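Local structure of putative cathepsin d (Ixodes ricinus, 5N7Q) at residues G112-S115 and L116-P120; V140-N143 and M144-G148. The protein probably acts as an aspartic-type endopeptidase of the pepsin-like A1 family, cutting peptide chains within a cleft that here holds the inhibitor pepstatin A. All coordinates share one frame; numbering follows the deposited sequence.

Contact 1. Residues G112-S115 and L116-P120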
loop_
_atom_site.group_PDB
_atom_site.type_symbol
_atom_site.label_atom_id
_atom_site.label_comp_id
_atom_site.label_asym_id
_atom_site.label_seq_id
_atom_site.Cartn_x
_atom_site.Cartn_y
_atom_site.Cartn_z
ATOM N N GLY A 112 16.659 -4.733 6.176
ATOM C CA GLY A 112 16.755 -5.978 5.456
ATOM C C GLY A 112 15.639 -6.139 4.440
ATOM O O GLY A 112 14.584 -5.514 4.543
ATOM N N GLY A 113 15.898 -6.987 3.449
ATOM C CA GLY A 113 14.925 -7.297 2.412
ATOM C C GLY A 113 15.276 -6.533 1.143
ATOM O O GLY A 113 15.326 -5.311 1.147
ATOM N N GLU A 114 15.487 -7.260 0.050
ATOM C CA GLU A 114 15.817 -6.643 -1.242
ATOM C C GLU A 114 14.809 -5.589 -1.677
ATOM O O GLU A 114 15.203 -4.585 -2.273
ATOM C CB GLU A 114 15.977 -7.726 -2.330
ATOM C CG GLU A 114 16.633 -7.246 -3.628
ATOM C CD GLU A 114 15.657 -6.708 -4.660
ATOM O OE1 GLU A 114 14.432 -6.825 -4.454
ATOM O OE2 GLU A 114 16.118 -6.152 -5.689
ATOM N N SER A 115 13.530 -5.797 -1.354
ATOM C CA SER A 115 12.470 -4.872 -1.741
ATOM C C SER A 115 12.689 -3.492 -1.138
ATOM O O SER A 115 12.296 -2.508 -1.737
ATOM C CB SER A 115 11.102 -5.412 -1.341
ATOM O OG SER A 115 10.861 -6.681 -1.949
ATOM N N LEU A 116 13.343 -3.438 0.023
ATOM C CA LEU A 116 13.679 -2.166 0.657
ATOM C C LEU A 116 15.087 -1.708 0.260
ATOM O O LEU A 116 15.315 -0.526 -0.051
ATOM C CB LEU A 116 13.579 -2.290 2.183
ATOM C CG LEU A 116 12.189 -2.645 2.721
ATOM C CD1 LEU A 116 12.157 -2.684 4.241
ATOM C CD2 LEU A 116 11.091 -1.720 2.184
ATOM N N LEU A 117 16.032 -2.651 0.246
ATOM C CA LEU A 117 17.446 -2.306 0.050
ATOM C C LEU A 117 17.749 -1.706 -1.307
ATOM O O LEU A 117 18.594 -0.817 -1.417
ATOM C CB LEU A 117 18.328 -3.519 0.275
ATOM C CG LEU A 117 18.378 -4.037 1.716
ATOM C CD1 LEU A 117 18.995 -5.416 1.779
ATOM C CD2 LEU A 117 19.131 -3.093 2.634
ATOM N N GLU A 118 17.017 -2.150 -2.320
ATOM C CA GLU A 118 17.225 -1.652 -3.669
ATOM C C GLU A 118 16.093 -0.768 -4.160
ATOM O O GLU A 118 15.997 -0.480 -5.354
ATOM C CB GLU A 118 17.469 -2.840 -4.594
ATOM C CG GLU A 118 18.769 -3.583 -4.280
ATOM C CD GLU A 118 20.016 -2.678 -4.224
ATOM O OE1 GLU A 118 20.100 -1.634 -4.925
ATOM O OE2 GLU A 118 20.937 -3.014 -3.462
ATOM N N ALA A 119 15.265 -0.280 -3.238
ATOM C CA ALA A 119 14.096 0.526 -3.577
ATOM C C ALA A 119 14.496 1.917 -4.074
ATOM O O ALA A 119 15.548 2.446 -3.691
ATOM C CB ALA A 119 13.165 0.656 -2.386
ATOM N N PRO A 120 13.633 2.518 -4.916
ATOM C CA PRO A 120 13.813 3.893 -5.367
ATOM C C PRO A 120 13.397 4.895 -4.288
ATOM O O PRO A 120 13.739 6.084 -4.361
ATOM C CB PRO A 120 12.861 3.980 -6.564
ATOM C CG PRO A 120 11.778 3.028 -6.242
ATOM C CD PRO A 120 12.447 1.887 -5.542
#

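Contact 2. Residues V140-N143 and M144-G148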
loop_
_atom_site.group_PDB
_atom_site.type_symbol
_atom_site.label_atom_id
_atom_site.label_comp_id
_atom_site.label_asym_id
_atom_site.label_seq_id
_atom_site.Cartn_x
_atom_site.Cartn_y
_atom_site.Cartn_z
ATOM N N VAL A 140 1.488 9.932 10.943
ATOM C CA VAL A 140 1.414 11.191 10.227
ATOM C C VAL A 140 -0.023 11.672 10.067
ATOM O O VAL A 140 -0.333 12.819 10.414
ATOM C CB VAL A 140 2.128 11.119 8.868
ATOM C CG1 VAL A 140 1.906 12.400 8.081
ATOM C CG2 VAL A 140 3.617 10.921 9.072
ATOM N N PHE A 141 -0.929 10.797 9.611
ATOM C CA PHE A 141 -2.285 11.261 9.349
ATOM C C PHE A 141 -2.973 11.619 10.652
ATOM O O PHE A 141 -3.730 12.577 10.728
ATOM C CB PHE A 141 -3.127 10.257 8.592
ATOM C CG PHE A 141 -4.434 10.813 8.075
ATOM C CD1 PHE A 141 -4.447 11.831 7.111
ATOM C CD2 PHE A 141 -5.658 10.321 8.521
ATOM C CE1 PHE A 141 -5.636 12.355 6.620
ATOM C CE2 PHE A 141 -6.849 10.821 8.017
ATOM C CZ PHE A 141 -6.835 11.839 7.050
ATOM N N ASP A 142 -2.726 10.815 11.691
ATOM C CA ASP A 142 -3.272 11.137 12.999
ATOM C C ASP A 142 -2.804 12.493 13.531
ATOM O O ASP A 142 -3.571 13.254 14.143
ATOM C CB ASP A 142 -2.855 10.049 13.975
ATOM C CG ASP A 142 -3.723 8.829 13.856
ATOM O OD1 ASP A 142 -3.603 8.128 12.832
ATOM O OD2 ASP A 142 -4.556 8.610 14.750
ATOM N N ASN A 143 -1.532 12.787 13.290
ATOM C CA ASN A 143 -0.950 14.079 13.681
ATOM C C ASN A 143 -1.569 15.244 12.869
ATOM O O ASN A 143 -1.892 16.296 13.433
ATOM C CB ASN A 143 0.569 14.023 13.511
ATOM C CG ASN A 143 1.313 14.866 14.519
ATOM O OD1 ASN A 143 0.731 15.383 15.481
ATOM N ND2 ASN A 143 2.608 15.020 14.301
ATOM N N MET A 144 -1.805 15.031 11.576
ATOM C CA MET A 144 -2.546 15.983 10.750
ATOM C C MET A 144 -3.928 16.242 11.336
ATOM O O MET A 144 -4.341 17.411 11.463
ATOM C CB MET A 144 -2.664 15.477 9.318
ATOM C CG MET A 144 -1.340 15.483 8.583
ATOM S SD MET A 144 -1.414 14.701 6.965
ATOM C CE MET A 144 -1.878 16.083 5.937
ATOM N N MET A 145 -4.646 15.189 11.701
ATOM C CA MET A 145 -5.972 15.353 12.304
ATOM C C MET A 145 -5.918 16.110 13.622
ATOM O O MET A 145 -6.718 17.020 13.856
ATOM C CB MET A 145 -6.648 14.008 12.529
ATOM C CG MET A 145 -7.047 13.315 11.238
ATOM S SD MET A 145 -8.131 11.913 11.551
ATOM C CE MET A 145 -7.078 10.951 12.623
ATOM N N LYS A 146 -4.970 15.742 14.476
ATOM C CA LYS A 146 -4.789 16.441 15.771
ATOM C C LYS A 146 -4.542 17.938 15.587
ATOM O O LYS A 146 -5.072 18.761 16.343
ATOM C CB LYS A 146 -3.620 15.828 16.535
ATOM C CG LYS A 146 -3.945 14.559 17.286
ATOM C CD LYS A 146 -2.697 13.961 17.923
ATOM C CE LYS A 146 -2.955 12.666 18.701
ATOM N NZ LYS A 146 -3.724 11.612 17.960
ATOM N N GLN A 147 -3.779 18.288 14.551
ATOM C CA GLN A 147 -3.455 19.683 14.248
ATOM C C GLN A 147 -4.531 20.400 13.399
ATOM O O GLN A 147 -4.327 21.549 12.989
ATOM C CB GLN A 147 -2.072 19.747 13.585
ATOM C CG GLN A 147 -0.997 19.256 14.548
ATOM C CD GLN A 147 0.385 19.128 13.941
ATOM O OE1 GLN A 147 0.817 19.977 13.180
ATOM N NE2 GLN A 147 1.120 18.089 14.343
ATOM N N GLY A 148 -5.642 19.699 13.129
ATOM C CA GLY A 148 -6.769 20.232 12.397
ATOM C C GLY A 148 -6.509 20.557 10.952
ATOM O O GLY A 148 -7.277 21.311 10.325
HETATM O O HOH W 1 -5.672 12.220 15.787
HETATM O O HOH W 2 -3.324 8.914 17.161
#

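Contact 1. Residues G112-S115 and L116-P120
The carbonyl of Gly113, at the N-cap position of this short helical turn, receives the backbone N-H groups of both Leu116 and Leu117. Leu117 N donates to Gly113 O at 2.9 Å, lying in the carbonyl plane in a nearly straight bond (163°). Leu116 N reaches Gly113 O at 3.0 Å from above that plane and with a more bent hydrogen (141°), as expected of an i to i+3 bond added to an i to i+4 one. The next bond, Glu118 N to Glu114 O, closes the turn, after which Glu118 leaves helical geometry and the chain runs on toward Pro120. Gly113 has a positive phi at which a side chain would press on the carbonyl of Gly112, so the bend from strand into helix suits glycine.

Side-chain carbons pack against three backbone carbonyls. Leu117 lays CG 3.4 Å from Gly113 O, and its CD1 continues over the Gly113 peptide. Leu116 turns to another side of the helix, where its CD1 meets Gly112 O at 3.7 Å. Beyond the last turn, the methyl of Ala119 abuts the carbonyl of Ser115, CB to O 3.3 Å.

A carboxylate oxygen of Glu114 meets the CB methylene of Glu118. The bend at chi2 (-89°) brings Glu114 OE2 round to Glu118 CB, 3.7 Å away, whereas the Glu118 carboxylate leads away; the two charged ends thus stay apart, which probably limits their repulsion.

The turn follows directly on strand 103-112, whose Val111 is touched by both leucines, and precedes strand 123-126. Leu116 also packs on Phe121 and, with Ser115, on the bound peptide, placing this helix 114-117 beside the substrate cleft of the pepsin-like fold.

Contact 2. Residues V140-N143 and M144-G148
Four successive i to i+4 bonds, from Met144 N to Val140 O through Gln147 N to Asn143 O, run at 2.9 to 3.0 Å along helix 140-146. Both methionines meet the Phe141 ring, Met145 less certainly because it has two conformers. In the one described, Met145 sets CG over one face, toward the rim, and its SD lies 3.9 Å from Phe141 CE2; Met144 brings SD obliquely to Phe141 CD1 at 4.2 Å. The two sulfur approaches are Met-aromatic contacts, and Phe156 adds an edge-to-face ring. The helix ends in a Schellman motif, with Gly148 at positive phi (66°) and its N bonded to Met145 O. In this last turn, Asn143 OD1 accepts a weak, bent bond from Gln147 NE2 (3.0 Å), their amide planes almost perpendicular; Gln147 NE2 also donates to Ser101 O, while Asn143 ND2 is held by Gln103. Asp142 and Lys146 form no direct salt bridge. A bend at chi4 (51°) turns Lys146 NZ back toward the start of the helix, where one water joins it to Asp142 OD2 and another to Asp142 O. Asp142 OD1 makes its salt bridge with Arg328.

How the contacts relate
Contact 1 and contact 2 each lie within a single short helix and its flanks, in series along the chain, with centres about 29 Å apart and nearest atoms about 16 Å apart. Residues 112-120 are only partly buried and lie beside the cleft, the Leu116 side chain being about 8 Å from that of Asp36, a predicted active-site residue. Residues 140-148 form the more buried contact, farther from the centre of the chain. Their chemistry follows: contact 1 relies on backbone bonds and leucine packing and keeps its like charges apart, whereas contact 2 adds sulfur-aromatic packing, an amide pair and water bridges from a lysine to an aspartate side chain and backbone carbonyl.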